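PDB 3H08: Rnh (Ribonuclease H) from Chlorobaculum tepidum, which probably cleaves the RNA strand of RNA-DNA hybrids endonucleolytically, leaving 5'-phosphomonoester ends, with magnesium as its cofactor. Local coordinates for residues A[24-29]-A[56-61]; A[76-81]-A[103-108]. The protein carries 3 engineered substitutions. One frame throughout, in Å; residues are numbered along the deposited sequence. Where two conformers were deposited one is given.

Contact 1 of 2, residues A[24-29]-A[56-61]; sequences ALLMYG and LEALKE
Leu26 and Leu59 meet methyl to methyl, with Leu26 CD2 3.7 Å from Leu59 CD2, and the two branched ends cross at a slant. The same Leu26 methyl also reaches Ala58, where CD2 lies 4.0 Å from CB. One branch of a single strand leucine therefore touches both Ala58 and Leu59 of the segment 56-61, and the apolar contact rests on these two pairs. The side chain of Leu26 leaves the strand toward that segment; chi1 (-72°) sets CG beside the backbone N, and chi2 (83°) then places CD2 where it meets both partners. A leucine suits this buried strand position because its long apolar side chain carries CD2 far enough from the backbone to meet Ala58 CB and Leu59 CD2. Ala58 offers just a methyl, a short group that lets the two backbones approach, Leu26 CA and Ala58 CA being 8.4 Å apart.

This is the packing of the segment 56-61 against the central sheet of the RNase H fold. Helix 44-57 belongs to the crossover from strand 31-39 to strand 64-69, and the segment 56-61 is where that connection turns back toward the sheet. Leu26 points to this side of the sheet, whereas its neighbours Leu25 and Met27 reach helix 129-144 on the opposite face, as expected from the alternation of a strand.

Backbone bonds hold both partners in place. Leu59 N donates to Leu56 O at 3.2 Å, closing a turn from Leu56 to Leu59, with Leu59 itself already extended. Leu26 is paired with Lys33 of strand 31-39, and its flanking residues Leu25 and Met27 bond to Tyr8 and Thr6 of strand 4-13. Apolar cover continues along that last strand, where Leu26 touches Ile7 and Leu59 touches Ile5.

Contact 2 of 2, residues A[76-81]-A[103-108]; sequences NAMNEG and DLWQEI
Trp105 NE1 is hydrogen-bonded to Tyr73 OH, which satisfies the polar atom of a buried indole, while the ring's six-membered end reaches across to Ala77 and Met78. Ala77 CB comes within 3.3 Å of Trp105 CH2, a tight approach, at an oblique angle to the ring; so small a residue suits a place where a bulky ring presses against the helix. Met78 SD lies at the edge of the indole, near its plane, 4.2 Å from Trp105 CZ3. The bend at chi2 (-52°) brings Met78 SD within 4.0 Å of Ile108 CG2, in one of that residue's two conformers, and the bend at chi3 turns CE back to the same methyl, 4.1 Å from Met78 CE to Ile108 CG2. With the indole of Trp105 replaced by an alanine's methyl, a gap would probably open beside Ala77 and Met78, and Tyr73 OH would lose its partner. The contact joins the last turn of helix 72-79 to helix 102-114. Gly81, the first residue to leave helical angles, has positive phi and sits at the N-cap position of helix 82-88, whose Trp86 meets Trp105 edge-to-face and whose Leu83 touches Met78. Trp105 also touches Leu49 and Ile108 touches Ile53, both of helix 44-57.

In the fold
Contact 1 closes before contact 2 opens along the chain, and their centres lie 19 Å apart within the one RNase H domain. Helix 44-57 connects them: its last residues belong to the segment 56-61, and its side packs against Leu104, Trp105 and Ile108. Contact 1 packs the residues that follow this helix against the sheet, whereas contact 2 joins helices to one another. The two meet directly where Glu57 OE2 lies 3.2 Å from Glu107 OE1, a close pair of like charges. The shared helix carries Glu48, a predicted magnesium ligand whose side chain is about 8 Å from that of Trp105. Neither contact lines the site: the bound ion is about 14 Å from the side chain of Leu26 and about 11 Å from that of Ile108.

Contact 1 of 2, residues A[24-29]-A[56-61]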
loop_
_atom_site.group_PDB
_atom_site.type_symbol
_atom_site.label_atom_id
_atom_site.label_comp_id
_atom_site.label_asym_id
_atom_site.label_seq_id
_atom_site.Cartn_x
_atom_site.Cartn_y
_atom_site.Cartn_z
ATOM N N ALA A 24 -6.127 -1.340 -4.841
ATOM C CA ALA A 24 -5.169 -0.498 -5.542
ATOM C C ALA A 24 -5.668 -0.256 -6.964
ATOM O O ALA A 24 -6.205 -1.153 -7.609
ATOM C CB ALA A 24 -3.772 -1.123 -5.553
ATOM N N LEU A 25 -5.421 0.947 -7.443
ATOM C CA LEU A 25 -5.724 1.373 -8.785
ATOM C C LEU A 25 -4.401 1.820 -9.392
ATOM O O LEU A 25 -3.702 2.691 -8.833
ATOM C CB LEU A 25 -6.716 2.545 -8.743
ATOM C CG LEU A 25 -7.124 3.187 -10.032
ATOM C CD1 LEU A 25 -7.526 2.172 -10.995
ATOM C CD2 LEU A 25 -8.264 4.154 -9.726
ATOM N N LEU A 26 -4.029 1.152 -10.477
ATOM C CA LEU A 26 -2.806 1.427 -11.217
ATOM C C LEU A 26 -3.167 2.171 -12.476
ATOM O O LEU A 26 -4.078 1.759 -13.197
ATOM C CB LEU A 26 -2.080 0.117 -11.590
ATOM C CG LEU A 26 -1.397 -0.615 -10.436
ATOM C CD1 LEU A 26 -2.356 -1.457 -9.688
ATOM C CD2 LEU A 26 -0.251 -1.439 -10.945
ATOM N N MET A 27 -2.472 3.257 -12.752
ATOM C CA MET A 27 -2.785 4.134 -13.864
ATOM C C MET A 27 -1.555 4.422 -14.724
ATOM O O MET A 27 -0.498 4.765 -14.229
ATOM C CB MET A 27 -3.331 5.445 -13.296
ATOM C CG MET A 27 -3.548 6.484 -14.289
ATOM S SD MET A 27 -4.070 7.960 -13.419
ATOM C CE MET A 27 -5.579 7.403 -12.684
ATOM N N TYR A 28 -1.722 4.291 -16.034
ATOM C CA TYR A 28 -0.708 4.689 -17.003
ATOM C C TYR A 28 -1.433 5.333 -18.193
ATOM O O TYR A 28 -2.024 4.643 -19.017
ATOM C CB TYR A 28 0.091 3.469 -17.407
ATOM C CG TYR A 28 1.163 3.740 -18.425
ATOM C CD1 TYR A 28 2.227 4.594 -18.149
ATOM C CD2 TYR A 28 1.123 3.124 -19.681
ATOM C CE1 TYR A 28 3.194 4.848 -19.110
ATOM C CE2 TYR A 28 2.079 3.357 -20.618
ATOM C CZ TYR A 28 3.110 4.210 -20.341
ATOM O OH TYR A 28 4.048 4.428 -21.314
ATOM N N GLY A 29 -1.407 6.660 -18.252
ATOM C CA GLY A 29 -2.236 7.416 -19.174
ATOM C C GLY A 29 -3.698 7.062 -19.032
ATOM O O GLY A 29 -4.264 7.083 -17.921
ATOM N N LEU A 56 2.300 -2.738 -6.052
ATOM C CA LEU A 56 3.626 -2.860 -6.649
ATOM C C LEU A 56 3.839 -4.238 -7.290
ATOM O O LEU A 56 4.480 -4.330 -8.331
ATOM C CB LEU A 56 4.708 -2.526 -5.627
ATOM C CG LEU A 56 4.727 -1.055 -5.179
ATOM C CD1 LEU A 56 5.607 -0.906 -3.948
ATOM C CD2 LEU A 56 5.185 -0.124 -6.262
ATOM N N GLU A 57 3.322 -5.290 -6.666
ATOM C CA GLU A 57 3.434 -6.645 -7.222
ATOM C C GLU A 57 2.704 -6.787 -8.561
ATOM O O GLU A 57 3.034 -7.671 -9.351
ATOM C CB GLU A 57 2.921 -7.673 -6.242
ATOM C CG GLU A 57 3.871 -7.935 -5.120
ATOM C CD GLU A 57 3.417 -9.006 -4.128
ATOM O OE1 GLU A 57 2.236 -9.398 -4.116
ATOM O OE2 GLU A 57 4.293 -9.467 -3.345
ATOM N N ALA A 58 1.723 -5.917 -8.803
ATOM C CA ALA A 58 0.914 -5.959 -10.043
ATOM C C ALA A 58 1.641 -5.379 -11.245
ATOM O O ALA A 58 1.228 -5.573 -12.382
ATOM C CB ALA A 58 -0.384 -5.241 -9.845
ATOM N N LEU A 59 2.747 -4.711 -11.014
ATOM C CA LEU A 59 3.550 -4.208 -12.110
ATOM C C LEU A 59 4.295 -5.368 -12.793
ATOM O O LEU A 59 4.934 -6.181 -12.131
ATOM C CB LEU A 59 4.531 -3.190 -11.584
ATOM C CG LEU A 59 3.936 -1.960 -10.933
ATOM C CD1 LEU A 59 4.991 -1.235 -10.150
ATOM C CD2 LEU A 59 3.341 -1.060 -11.925
ATOM N N LYS A 60 4.244 -5.420 -14.118
ATOM C CA LYS A 60 4.812 -6.518 -14.860
ATOM C C LYS A 60 6.318 -6.361 -15.113
ATOM O O LYS A 60 7.022 -7.347 -15.357
ATOM C CB LYS A 60 4.121 -6.639 -16.221
ATOM C CG LYS A 60 2.613 -6.706 -16.153
ATOM C CD LYS A 60 2.023 -6.749 -17.550
ATOM C CE LYS A 60 0.607 -6.246 -17.592
ATOM N NZ LYS A 60 -0.068 -6.715 -18.859
ATOM N N GLU A 61 6.775 -5.111 -15.139
ATOM C CA GLU A 61 8.167 -4.801 -15.373
ATOM C C GLU A 61 8.625 -3.722 -14.393
ATOM O O GLU A 61 7.802 -3.038 -13.817
ATOM C CB GLU A 61 8.383 -4.376 -16.821
ATOM C CG GLU A 61 7.780 -3.049 -17.219
ATOM C CD GLU A 61 6.353 -3.141 -17.811
ATOM O OE1 GLU A 61 6.082 -4.050 -18.630
ATOM O OE2 GLU A 61 5.509 -2.282 -17.457
#

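Contact 2 of 2, residues A[76-81]-A[103-108]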
loop_
_atom_site.group_PDB
_atom_site.type_symbol
_atom_site.label_atom_id
_atom_site.label_comp_id
_atom_site.label_asym_id
_atom_site.label_seq_id
_atom_site.Cartn_x
_atom_site.Cartn_y
_atom_site.Cartn_z
ATOM N N ASN A 76 5.131 7.845 6.163
ATOM C CA ASN A 76 6.169 8.314 7.084
ATOM C C ASN A 76 7.359 7.362 7.121
ATOM O O ASN A 76 8.500 7.794 7.159
ATOM C CB ASN A 76 5.617 8.497 8.476
ATOM C CG ASN A 76 4.676 9.673 8.567
ATOM O OD1 ASN A 76 4.665 10.547 7.691
ATOM N ND2 ASN A 76 3.885 9.711 9.622
ATOM N N ALA A 77 7.111 6.049 7.108
ATOM C CA ALA A 77 8.214 5.103 7.185
ATOM C C ALA A 77 9.120 5.272 5.988
ATOM O O ALA A 77 10.315 5.104 6.076
ATOM C CB ALA A 77 7.711 3.691 7.228
ATOM N N MET A 78 8.527 5.547 4.841
ATOM C CA MET A 78 9.319 5.640 3.624
ATOM C C MET A 78 9.982 7.005 3.487
ATOM O O MET A 78 11.104 7.103 2.974
ATOM C CB MET A 78 8.426 5.409 2.396
ATOM C CG MET A 78 7.624 4.113 2.415
ATOM S SD MET A 78 8.696 2.682 2.722
ATOM C CE MET A 78 9.805 2.685 1.332
ATOM N N ASN A 79 9.273 8.072 3.866
ATOM C CA ASN A 79 9.754 9.439 3.618
ATOM C C ASN A 79 10.558 10.074 4.747
ATOM O O ASN A 79 11.225 11.097 4.529
ATOM C CB ASN A 79 8.577 10.336 3.256
ATOM C CG ASN A 79 8.003 10.001 1.910
ATOM O OD1 ASN A 79 8.557 9.184 1.202
ATOM N ND2 ASN A 79 6.906 10.636 1.546
ATOM N N GLU A 80 10.462 9.504 5.941
ATOM C CA GLU A 80 11.238 9.988 7.091
ATOM C C GLU A 80 12.480 9.098 7.364
ATOM O O GLU A 80 13.216 9.315 8.338
ATOM C CB GLU A 80 10.344 10.053 8.329
ATOM C CG GLU A 80 9.071 10.853 8.216
ATOM C CD GLU A 80 9.255 12.313 7.820
ATOM O OE1 GLU A 80 10.171 12.974 8.347
ATOM O OE2 GLU A 80 8.465 12.799 6.966
ATOM N N GLY A 81 12.696 8.089 6.522
ATOM C CA GLY A 81 13.908 7.256 6.614
ATOM C C GLY A 81 13.832 6.146 7.653
ATOM O O GLY A 81 14.832 5.485 7.923
ATOM N N ASP A 103 7.196 -8.801 8.336
ATOM C CA ASP A 103 6.950 -9.564 7.109
ATOM C C ASP A 103 6.572 -8.658 5.940
ATOM O O ASP A 103 7.083 -8.798 4.815
ATOM C CB ASP A 103 5.902 -10.654 7.335
ATOM C CG ASP A 103 4.537 -10.120 7.856
ATOM O OD1 ASP A 103 4.467 -9.178 8.691
ATOM O OD2 ASP A 103 3.531 -10.736 7.443
ATOM N N LEU A 104 5.707 -7.695 6.210
ATOM C CA LEU A 104 5.256 -6.782 5.162
ATOM C C LEU A 104 6.309 -5.742 4.823
ATOM O O LEU A 104 6.550 -5.471 3.648
ATOM C CB LEU A 104 3.926 -6.134 5.553
ATOM C CG LEU A 104 2.769 -7.094 5.826
ATOM C CD1 LEU A 104 1.497 -6.321 6.095
ATOM C CD2 LEU A 104 2.523 -8.015 4.663
ATOM N N TRP A 105 6.990 -5.201 5.834
ATOM C CA TRP A 105 8.103 -4.288 5.532
ATOM C C TRP A 105 9.196 -4.947 4.680
ATOM O O TRP A 105 9.776 -4.282 3.826
ATOM C CB TRP A 105 8.702 -3.663 6.789
ATOM C CG TRP A 105 7.786 -2.758 7.483
ATOM C CD1 TRP A 105 7.203 -2.962 8.695
ATOM C CD2 TRP A 105 7.250 -1.514 6.989
ATOM N NE1 TRP A 105 6.393 -1.908 9.031
ATOM C CE2 TRP A 105 6.391 -1.005 7.998
ATOM C CE3 TRP A 105 7.432 -0.774 5.825
ATOM C CZ2 TRP A 105 5.728 0.214 7.866
ATOM C CZ3 TRP A 105 6.784 0.449 5.713
ATOM C CH2 TRP A 105 5.925 0.906 6.710
ATOM N N GLN A 106 9.466 -6.236 4.868
ATOM C CA GLN A 106 10.476 -6.920 4.058
ATOM C C GLN A 106 10.049 -6.980 2.609
ATOM O O GLN A 106 10.879 -6.915 1.701
ATOM C CB GLN A 106 10.708 -8.330 4.588
ATOM C CG GLN A 106 11.576 -8.313 5.816
ATOM C CD GLN A 106 11.600 -9.621 6.576
ATOM O OE1 GLN A 106 12.492 -9.839 7.376
ATOM N NE2 GLN A 106 10.610 -10.485 6.344
ATOM N N GLU A 107 8.758 -7.158 2.394
ATOM C CA GLU A 107 8.225 -7.180 1.039
ATOM C C GLU A 107 8.369 -5.809 0.393
ATOM O O GLU A 107 8.758 -5.707 -0.763
ATOM C CB GLU A 107 6.765 -7.619 1.039
ATOM C CG GLU A 107 6.584 -9.075 1.124
ATOM C CD GLU A 107 7.227 -9.754 -0.077
ATOM O OE1 GLU A 107 6.746 -9.544 -1.226
ATOM O OE2 GLU A 107 8.240 -10.432 0.115
ATOM N N ILE A 108 8.067 -4.767 1.150
ATOM C CA ILE A 108 8.165 -3.400 0.649
ATOM C C ILE A 108 9.606 -3.039 0.331
ATOM O O ILE A 108 9.858 -2.328 -0.644
ATOM C CB ILE A 108 7.540 -2.385 1.645
ATOM C CG1 ILE A 108 6.035 -2.617 1.731
ATOM C CG2 ILE A 108 7.856 -0.945 1.219
ATOM C CD1 ILE A 108 5.342 -1.896 2.894
#